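Local coordinates for protein beta-glucosidase (Chaetomella raphigera, PDB 6JXG) that probably hydrolyses terminal, non-reducing beta-D-glucosyl residues, releasing beta-D-glucose in the degradation of cellulose, as a secreted glycoside hydrolase family 3 beta-glucosidase, at residues Thr238-Ala250 against Thr275-Ile288. Residues are numbered along the deposited sequence; the frame is centred on the assembly and turned at random.
Sequences TTIGSANAGLDVA and TVAQSRLDDMVTRI
R280 ties its helix to the end of helix 239-245 and the turn beyond it, within the TIM-barrel-type N-terminal domain of family 3. Its NH1 donates at 2.8 Å to A243 O, which also accepts from G246 N in the Schellman motif ending helix 239-245, and at 2.9 Å to L247 O just after G246. NH2 forms a salt bridge with D248 OD1 (2.8 Å), the carboxylate being turned 66° from the guanidinium plane, and has a second mate in D283 OD2. Four in-plane acceptors at its edge, A243 O, L247 O, D248 OD1 and D283 OD2, set the rotation of the group. With CG anti to the backbone N (chi1 -178°) and bends at chi2 and chi3, the chain folds over A243 O to get there. A methionine in place of R280 would probably leave the A243 and L247 carbonyls without their side-chain donor and D248 without one of its positive partners. D283 OD2 also accepts from R287 NE, extending the salt-bridge network; D248 OD2 turns instead to K220 and to the backbone N of V229 in strand 228-231. At the other end, N244 ND2 donates almost straight to T275 O (3.1 Å), in the planes of both amide and carbonyl, while a water bridges N244 OD1 to A277 N at the N-cap of helix 278-294. The segments 239-245 and 278-288 cross at 62° with axes 10.0 Å apart, and A243 CB packs against M284 CE and V276 CG2. I240 lies across T275, whose hydroxyl is hydrogen-bonded to N273, the glycosylated asparagine. Beyond D248, V249 CG2 presses against I288 CD1 at 3.3 Å, tighter than usual for two methyl groups.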
loop_
_atom_site.group_PDB
_atom_site.type_symbol
_atom_site.label_atom_id
_atom_site.label_comp_id
_atom_site.label_asym_id
_atom_site.label_seq_id
_atom_site.Cartn_x
_atom_site.Cartn_y
_atom_site.Cartn_z
ATOM N N THR A 238 -25.496 13.003 4.619
ATOM C CA THR A 238 -26.864 13.088 5.143
ATOM C C THR A 238 -27.086 12.159 6.317
ATOM O O THR A 238 -26.400 11.153 6.456
ATOM C CB THR A 238 -27.899 12.715 4.036
ATOM O OG1 THR A 238 -27.941 11.306 3.799
ATOM C CG2 THR A 238 -27.557 13.424 2.736
ATOM N N THR A 239 -28.080 12.462 7.131
ATOM C CA THR A 239 -28.470 11.561 8.204
ATOM C C THR A 239 -29.014 10.209 7.645
ATOM O O THR A 239 -28.555 9.088 7.981
ATOM C CB THR A 239 -29.559 12.225 9.082
ATOM O OG1 THR A 239 -29.045 13.390 9.674
ATOM C CG2 THR A 239 -30.062 11.256 10.175
ATOM N N ILE A 240 -30.060 10.319 6.842
ATOM C CA ILE A 240 -30.849 9.165 6.424
ATOM C C ILE A 240 -30.087 8.383 5.330
ATOM O O ILE A 240 -30.052 7.175 5.371
ATOM C CB ILE A 240 -32.239 9.619 5.832
ATOM C CG1 ILE A 240 -33.081 10.264 6.916
ATOM C CG2 ILE A 240 -32.963 8.453 5.171
ATOM C CD1 ILE A 240 -34.189 11.168 6.355
ATOM N N GLY A 241 -29.491 9.110 4.376
ATOM C CA GLY A 241 -28.776 8.469 3.259
ATOM C C GLY A 241 -27.711 7.529 3.709
ATOM O O GLY A 241 -27.674 6.372 3.270
ATOM N N SER A 242 -26.847 8.025 4.598
ATOM C CA SER A 242 -25.741 7.241 5.065
ATOM C C SER A 242 -26.193 6.008 5.863
ATOM O O SER A 242 -25.678 4.914 5.652
ATOM C CB SER A 242 -24.768 8.103 5.883
ATOM O OG SER A 242 -25.392 8.744 6.982
ATOM N N ALA A 243 -27.064 6.194 6.861
ATOM C CA ALA A 243 -27.581 5.071 7.619
ATOM C C ALA A 243 -28.126 3.981 6.702
ATOM O O ALA A 243 -27.819 2.782 6.866
ATOM C CB ALA A 243 -28.666 5.537 8.606
ATOM N N ASN A 244 -28.993 4.392 5.803
ATOM C CA ASN A 244 -29.732 3.426 4.939
ATOM C C ASN A 244 -28.857 2.769 3.902
ATOM O O ASN A 244 -29.111 1.622 3.503
ATOM C CB ASN A 244 -30.953 4.071 4.351
ATOM C CG ASN A 244 -32.024 4.279 5.390
ATOM O OD1 ASN A 244 -31.943 3.765 6.530
ATOM N ND2 ASN A 244 -33.020 5.063 5.022
ATOM N N ALA A 245 -27.748 3.425 3.588
ATOM C CA ALA A 245 -26.766 2.870 2.640
ATOM C C ALA A 245 -25.901 1.821 3.234
ATOM O O ALA A 245 -25.317 1.031 2.512
ATOM C CB ALA A 245 -25.863 3.998 2.155
ATOM N N GLY A 246 -25.769 1.842 4.552
ATOM C CA GLY A 246 -25.006 0.874 5.288
ATOM C C GLY A 246 -23.756 1.379 6.012
ATOM O O GLY A 246 -22.910 0.588 6.377
ATOM N N LEU A 247 -23.636 2.676 6.206
ATOM C CA LEU A 247 -22.584 3.231 7.014
ATOM C C LEU A 247 -22.847 2.763 8.466
ATOM O O LEU A 247 -24.005 2.639 8.860
ATOM C CB LEU A 247 -22.515 4.720 6.959
ATOM C CG LEU A 247 -21.437 5.487 7.706
ATOM C CD1 LEU A 247 -20.080 5.123 7.108
ATOM C CD2 LEU A 247 -21.643 6.996 7.645
ATOM N N ASP A 248 -21.775 2.504 9.227
ATOM C CA ASP A 248 -21.909 2.104 10.652
ATOM C C ASP A 248 -21.345 3.084 11.639
ATOM O O ASP A 248 -21.857 3.174 12.776
ATOM C CB ASP A 248 -21.289 0.755 10.888
ATOM C CG ASP A 248 -21.898 -0.323 9.982
ATOM O OD1 ASP A 248 -23.162 -0.459 10.007
ATOM O OD2 ASP A 248 -21.135 -1.020 9.262
ATOM N N VAL A 249 -20.323 3.817 11.251
ATOM C CA VAL A 249 -19.709 4.792 12.132
ATOM C C VAL A 249 -19.377 6.090 11.390
ATOM O O VAL A 249 -18.735 6.068 10.335
ATOM C CB VAL A 249 -18.387 4.271 12.726
ATOM C CG1 VAL A 249 -17.780 5.277 13.717
ATOM C CG2 VAL A 249 -18.604 2.938 13.425
ATOM N N ALA A 250 -19.804 7.215 11.966
ATOM C CA ALA A 250 -19.579 8.517 11.369
ATOM C C ALA A 250 -18.423 9.217 12.034
ATOM O O ALA A 250 -18.531 9.567 13.202
ATOM C CB ALA A 250 -20.828 9.394 11.454
ATOM N N THR A 275 -37.921 7.243 9.046
ATOM C CA THR A 275 -37.117 7.283 7.801
ATOM C C THR A 275 -35.904 6.320 7.868
ATOM O O THR A 275 -35.354 5.939 6.837
ATOM C CB THR A 275 -36.616 8.700 7.493
ATOM O OG1 THR A 275 -36.012 9.271 8.649
ATOM C CG2 THR A 275 -37.732 9.638 7.029
ATOM N N VAL A 276 -35.485 5.943 9.064
ATOM C CA VAL A 276 -34.437 4.921 9.317
ATOM C C VAL A 276 -35.038 3.892 10.287
ATOM O O VAL A 276 -35.583 4.243 11.301
ATOM C CB VAL A 276 -33.186 5.527 9.985
ATOM C CG1 VAL A 276 -32.179 4.464 10.320
ATOM C CG2 VAL A 276 -32.487 6.547 9.032
ATOM N N ALA A 277 -34.879 2.630 9.991
ATOM C CA ALA A 277 -35.334 1.586 10.859
ATOM C C ALA A 277 -34.459 1.406 12.088
ATOM O O ALA A 277 -33.235 1.484 12.017
ATOM C CB ALA A 277 -35.373 0.305 10.114
ATOM N N GLN A 278 -35.102 1.213 13.227
ATOM C CA GLN A 278 -34.379 0.779 14.437
ATOM C C GLN A 278 -33.427 -0.364 14.142
ATOM O O GLN A 278 -32.329 -0.361 14.669
ATOM C CB GLN A 278 -35.364 0.286 15.508
ATOM C CG GLN A 278 -34.710 -0.205 16.834
ATOM C CD GLN A 278 -34.043 0.938 17.562
ATOM O OE1 GLN A 278 -34.574 2.038 17.587
ATOM N NE2 GLN A 278 -32.847 0.712 18.094
ATOM N N SER A 279 -33.846 -1.328 13.315
ATOM C CA SER A 279 -33.019 -2.460 12.970
ATOM C C SER A 279 -31.662 -2.047 12.320
ATOM O O SER A 279 -30.629 -2.767 12.455
ATOM C CB SER A 279 -33.773 -3.385 12.039
ATOM O OG SER A 279 -34.011 -2.714 10.809
ATOM N N ARG A 280 -31.670 -0.908 11.654
ATOM C CA ARG A 280 -30.469 -0.417 10.970
ATOM C C ARG A 280 -29.460 0.049 12.018
ATOM O O ARG A 280 -28.275 -0.349 12.007
ATOM C CB ARG A 280 -30.802 0.672 9.925
ATOM C CG ARG A 280 -29.549 1.195 9.115
ATOM C CD ARG A 280 -29.018 0.186 8.087
ATOM N NE ARG A 280 -27.964 -0.620 8.637
ATOM C CZ ARG A 280 -26.726 -0.144 8.886
ATOM N NH1 ARG A 280 -26.384 1.071 8.513
ATOM N NH2 ARG A 280 -25.825 -0.918 9.451
ATOM N N LEU A 281 -29.919 0.840 12.967
ATOM C CA LEU A 281 -28.991 1.219 14.098
ATOM C C LEU A 281 -28.489 0.003 14.926
ATOM O O LEU A 281 -27.309 -0.104 15.300
ATOM C CB LEU A 281 -29.648 2.248 15.039
ATOM C CG LEU A 281 -28.986 2.652 16.352
ATOM C CD1 LEU A 281 -27.600 3.243 16.112
ATOM C CD2 LEU A 281 -29.862 3.656 17.066
ATOM N N ASP A 282 -29.389 -0.932 15.190
ATOM C CA ASP A 282 -29.052 -2.144 15.890
ATOM C C ASP A 282 -27.987 -2.898 15.110
ATOM O O ASP A 282 -27.044 -3.424 15.718
ATOM C CB ASP A 282 -30.276 -3.040 16.082
ATOM C CG ASP A 282 -31.271 -2.468 17.121
ATOM O OD1 ASP A 282 -30.958 -1.489 17.821
ATOM O OD2 ASP A 282 -32.376 -3.055 17.274
ATOM N N ASP A 283 -28.113 -2.925 13.791
ATOM C CA ASP A 283 -27.179 -3.643 12.944
ATOM C C ASP A 283 -25.810 -2.956 13.011
ATOM O O ASP A 283 -24.803 -3.606 13.148
ATOM C CB ASP A 283 -27.676 -3.695 11.512
ATOM C CG ASP A 283 -26.758 -4.474 10.622
ATOM O OD1 ASP A 283 -26.744 -5.705 10.737
ATOM O OD2 ASP A 283 -26.014 -3.860 9.870
ATOM N N MET A 284 -25.795 -1.638 13.014
ATOM C CA MET A 284 -24.543 -0.861 13.091
ATOM C C MET A 284 -23.770 -1.195 14.347
ATOM O O MET A 284 -22.595 -1.487 14.321
ATOM C CB MET A 284 -24.850 0.625 13.143
ATOM C CG MET A 284 -25.384 1.289 11.921
ATOM S SD MET A 284 -25.758 3.024 12.411
ATOM C CE MET A 284 -26.680 3.683 11.090
ATOM N N VAL A 285 -24.452 -1.161 15.479
ATOM C CA VAL A 285 -23.854 -1.478 16.769
ATOM C C VAL A 285 -23.415 -2.886 16.910
ATOM O O VAL A 285 -22.346 -3.146 17.477
ATOM C CB VAL A 285 -24.811 -1.086 17.913
ATOM C CG1 VAL A 285 -24.146 -1.392 19.255
ATOM C CG2 VAL A 285 -25.062 0.409 17.843
ATOM N N THR A 286 -24.228 -3.835 16.415
ATOM C CA THR A 286 -23.861 -5.202 16.443
ATOM C C THR A 286 -22.525 -5.426 15.715
ATOM O O THR A 286 -21.676 -6.133 16.215
ATOM C CB THR A 286 -24.933 -6.123 15.833
ATOM O OG1 THR A 286 -26.209 -5.940 16.490
ATOM C CG2 THR A 286 -24.526 -7.539 15.957
ATOM N N ARG A 287 -22.365 -4.755 14.586
ATOM C CA ARG A 287 -21.171 -4.903 13.770
ATOM C C ARG A 287 -19.914 -4.325 14.480
ATOM O O ARG A 287 -18.857 -4.961 14.532
ATOM C CB ARG A 287 -21.374 -4.240 12.431
ATOM C CG ARG A 287 -22.324 -4.988 11.478
ATOM C CD ARG A 287 -22.663 -4.196 10.235
ATOM N NE ARG A 287 -23.404 -5.015 9.288
ATOM C CZ ARG A 287 -22.907 -5.991 8.519
ATOM N NH1 ARG A 287 -21.615 -6.232 8.477
ATOM N NH2 ARG A 287 -23.748 -6.694 7.756
ATOM N N ILE A 288 -20.028 -3.104 14.992
ATOM C CA ILE A 288 -18.947 -2.409 15.700
ATOM C C ILE A 288 -18.470 -3.238 16.907
ATOM O O ILE A 288 -17.273 -3.519 17.060
ATOM C CB ILE A 288 -19.399 -1.017 16.193
ATOM C CG1 ILE A 288 -19.767 -0.141 14.995
ATOM C CG2 ILE A 288 -18.279 -0.338 17.001
ATOM C CD1 ILE A 288 -20.636 1.058 15.254
HETATM O O HOH W 1 -33.534 1.850 7.460
#